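Local coordinates for lytic polysaccharide monooxygenase (Neurospora crassa, PDB 4QI8), which probably cleaves cellulose by copper-dependent oxidation of its beta-1,4-glycosidic bonds, drawing on a reducing agent and an oxygen cosubstrate, at residues A81-G86 and N90-E95. Numbering follows the deposited sequence.
Sequences ARVPDG and NSWTGE
W92 lays one face of its indole against V83 and P84, an example of how a single aromatic residue can close a beta-sandwich loop onto the strand it has just left. In this AA9 fold the loop joins strand 76-82 to strand 99-104, its antiparallel neighbour, and its chain doubles back without any hydrogen bond between 81-86 and 90-95. Two CH-pi contacts cover that face. V83 CA stands 3.9 Å from the centroid of the six-membered ring, only 7° off the normal, while P84 CD lies 3.6 Å from the centroid of the five-membered ring at a more slanting 29°. The proline ring crosses the indole at about a right angle, with CD leading. V83 adds an apolar touch from its CG2, 3.6 Å from W92 CE3, while CG1 faces W92 CG and CB. With W92 CG anti to the backbone N (chi1 -164°), the six-membered ring reaches in as far as A81 of strand 76-82, whose CB meets its edge in plane. On the opposite face the backbone of G94 curls back, its N 3.7 Å above the ring plane.

Further out, backbone hydrogen bonds of A81 with L137 and V83 with S135 tie the outgoing chain to strand 134-144, and L137 also touches W92. R21 hydrogen-bonds W92 O. Behind the turn, R82 forms a salt bridge with D85, NH1 and NH2 converging on one oxygen, OD1, whose syn lone pair receives NH2 at 2.9 Å.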
ATOM      1  N   ALA A  81       2.696   9.241  -1.693  1.00  6.64           N
ATOM      2  CA  ALA A  81       2.508  10.264  -2.722  1.00  6.93           C
ATOM      3  C   ALA A  81       2.363  11.601  -2.023  1.00  7.08           C
ATOM      4  O   ALA A  81       1.555  11.737  -1.108  1.00  7.82           O
ATOM      5  CB  ALA A  81       1.283   9.970  -3.575  1.00  7.90           C
ATOM      6  N   ARG A  82       3.137  12.589  -2.465  1.00  8.17           N
ATOM      7  CA  ARG A  82       3.135  13.892  -1.819  1.00  8.78           C
ATOM      8  C   ARG A  82       2.129  14.836  -2.467  1.00  9.19           C
ATOM      9  O   ARG A  82       2.171  15.118  -3.667  1.00 10.10           O
ATOM     10  CB  ARG A  82       4.525  14.521  -1.866  1.00  9.40           C
ATOM     11  CG  ARG A  82       4.608  15.804  -1.059  1.00 10.45           C
ATOM     12  CD  ARG A  82       6.000  16.404  -1.079  1.00 11.20           C
ATOM     13  NE  ARG A  82       6.108  17.623  -0.276  1.00 12.52           N
ATOM     14  CZ  ARG A  82       5.710  18.831  -0.667  1.00 12.98           C
ATOM     15  NH1 ARG A  82       5.169  19.025  -1.863  1.00 14.90           N
ATOM     16  NH2 ARG A  82       5.873  19.866   0.144  1.00 15.36           N
ATOM     17  N   VAL A  83       1.235  15.367  -1.646  1.00  9.35           N
ATOM     18  CA  VAL A  83       0.267  16.341  -2.108  1.00  9.44           C
ATOM     19  C   VAL A  83       1.002  17.618  -2.558  1.00 11.22           C
ATOM     20  O   VAL A  83       1.845  18.115  -1.825  1.00 11.72           O
ATOM     21  CB  VAL A  83      -0.700  16.695  -0.971  1.00 10.23           C
ATOM     22  CG1 VAL A  83      -1.706  17.726  -1.439  0.86 10.50           C
ATOM     23  CG2 VAL A  83      -1.413  15.447  -0.431  0.83  8.66           C
ATOM     24  N   PRO A  84       0.685  18.155  -3.756  1.00 11.94           N
ATOM     25  CA  PRO A  84       1.368  19.373  -4.197  1.00 13.87           C
ATOM     26  C   PRO A  84       1.129  20.544  -3.266  1.00 15.11           C
ATOM     27  O   PRO A  84       0.059  20.667  -2.662  1.00 14.42           O
ATOM     28  CB  PRO A  84       0.730  19.664  -5.559  1.00 15.83           C
ATOM     29  CG  PRO A  84       0.201  18.375  -6.023  1.00 15.87           C
ATOM     30  CD  PRO A  84      -0.230  17.642  -4.789  1.00 12.34           C
ATOM     31  N   ASP A  85       2.129  21.412  -3.178  1.00 17.43           N
ATOM     32  CA  ASP A  85       2.002  22.639  -2.411  1.00 19.40           C
ATOM     33  C   ASP A  85       0.766  23.399  -2.870  1.00 16.25           C
ATOM     34  O   ASP A  85       0.523  23.552  -4.066  1.00 18.31           O
ATOM     35  CB  ASP A  85       3.240  23.522  -2.591  1.00 19.31           C
ATOM     36  CG  ASP A  85       4.479  22.944  -1.932  1.00 23.86           C
ATOM     37  OD1 ASP A  85       4.370  21.933  -1.204  1.00 20.39           O
ATOM     38  OD2 ASP A  85       5.572  23.514  -2.144  1.00 26.25           O
ATOM     39  N   GLY A  86      -0.035  23.846  -1.914  1.00 17.08           N
ATOM     40  CA  GLY A  86      -1.205  24.647  -2.228  1.00 16.75           C
ATOM     41  C   GLY A  86      -2.472  23.847  -2.460  1.00 17.17           C
ATOM     42  O   GLY A  86      -3.552  24.428  -2.596  1.00 19.75           O
ATOM     43  N   ASN A  90      -7.351  16.723   1.732  1.00 10.25           N
ATOM     44  CA  ASN A  90      -8.694  16.141   1.741  1.00  9.31           C
ATOM     45  C   ASN A  90      -9.264  16.018   0.343  1.00 10.81           C
ATOM     46  O   ASN A  90     -10.064  15.131   0.074  1.00 12.55           O
ATOM     47  CB  ASN A  90      -9.663  16.981   2.572  1.00 10.18           C
ATOM     48  CG  ASN A  90      -9.470  16.822   4.064  1.00  9.86           C
ATOM     49  OD1 ASN A  90      -8.863  15.865   4.535  1.00 11.05           O
ATOM     50  ND2 ASN A  90     -10.008  17.773   4.818  1.00 13.48           N
ATOM     51  N   SER A  91      -8.850  16.909  -0.547  0.95 10.41           N
ATOM     52  CA  SER A  91      -9.407  16.964  -1.893  0.55 13.40           C
ATOM     53  C   SER A  91      -8.545  16.215  -2.922  1.00 12.74           C
ATOM     54  O   SER A  91      -8.975  15.994  -4.049  0.81 17.67           O
ATOM     55  CB  SER A  91      -9.590  18.429  -2.320  0.55 15.36           C
ATOM     56  OG  SER A  91     -10.457  19.137  -1.432  0.55 14.66           O
ATOM     57  N   TRP A  92      -7.337  15.822  -2.535  1.00  9.92           N
ATOM     58  CA  TRP A  92      -6.369  15.307  -3.508  1.00  9.60           C
ATOM     59  C   TRP A  92      -6.489  13.796  -3.682  1.00  9.72           C
ATOM     60  O   TRP A  92      -6.335  13.040  -2.729  1.00 10.16           O
ATOM     61  CB  TRP A  92      -4.959  15.674  -3.070  1.00 11.09           C
ATOM     62  CG  TRP A  92      -3.918  15.536  -4.134  1.00 10.23           C
ATOM     63  CD1 TRP A  92      -3.792  16.288  -5.265  1.00 13.16           C
ATOM     64  CD2 TRP A  92      -2.832  14.604  -4.156  1.00  9.40           C
ATOM     65  NE1 TRP A  92      -2.694  15.885  -5.990  1.00 13.05           N
ATOM     66  CE2 TRP A  92      -2.088  14.850  -5.332  1.00 10.86           C
ATOM     67  CE3 TRP A  92      -2.406  13.595  -3.293  1.00  9.65           C
ATOM     68  CZ2 TRP A  92      -0.945  14.124  -5.654  1.00 11.55           C
ATOM     69  CZ3 TRP A  92      -1.273  12.878  -3.617  1.00 11.13           C
ATOM     70  CH2 TRP A  92      -0.547  13.152  -4.778  1.00 10.84           C
ATOM     71  N   THR A  93      -6.762  13.344  -4.900  1.00 11.29           N
ATOM     72  CA  THR A  93      -6.977  11.913  -5.133  1.00 11.61           C
ATOM     73  C   THR A  93      -5.684  11.127  -5.385  1.00 11.13           C
ATOM     74  O   THR A  93      -5.652   9.911  -5.213  1.00 14.50           O
ATOM     75  CB  THR A  93      -7.927  11.686  -6.311  1.00 14.06           C
ATOM     76  OG1 THR A  93      -7.317  12.184  -7.501  1.00 16.27           O
ATOM     77  CG2 THR A  93      -9.241  12.410  -6.082  1.00 14.88           C
ATOM     78  N   GLY A  94      -4.620  11.810  -5.792  1.00 11.31           N
ATOM     79  CA  GLY A  94      -3.364  11.140  -6.076  1.00 10.63           C
ATOM     80  C   GLY A  94      -3.311  10.582  -7.478  1.00  9.73           C
ATOM     81  O   GLY A  94      -2.817   9.484  -7.702  1.00  9.69           O
ATOM     82  N   GLU A  95      -3.807  11.350  -8.438  1.00 10.44           N
ATOM     83  CA  GLU A  95      -3.708  10.933  -9.837  1.00 11.97           C
ATOM     84  C   GLU A  95      -2.371  11.325 -10.460  1.00  9.81           C
ATOM     85  O   GLU A  95      -1.646  12.171  -9.933  1.00 11.46           O
ATOM     86  CB  GLU A  95      -4.915  11.416 -10.627  1.00 16.31           C
ATOM     87  CG  GLU A  95      -6.156  10.682 -10.103  1.00 24.00           C
ATOM     88  CD  GLU A  95      -7.458  11.020 -10.799  1.00 28.42           C
ATOM     89  OE1 GLU A  95      -7.841  10.282 -11.735  1.00 31.50           O
ATOM     90  OE2 GLU A  95      -8.126  11.988 -10.377  1.00 30.65           O
TER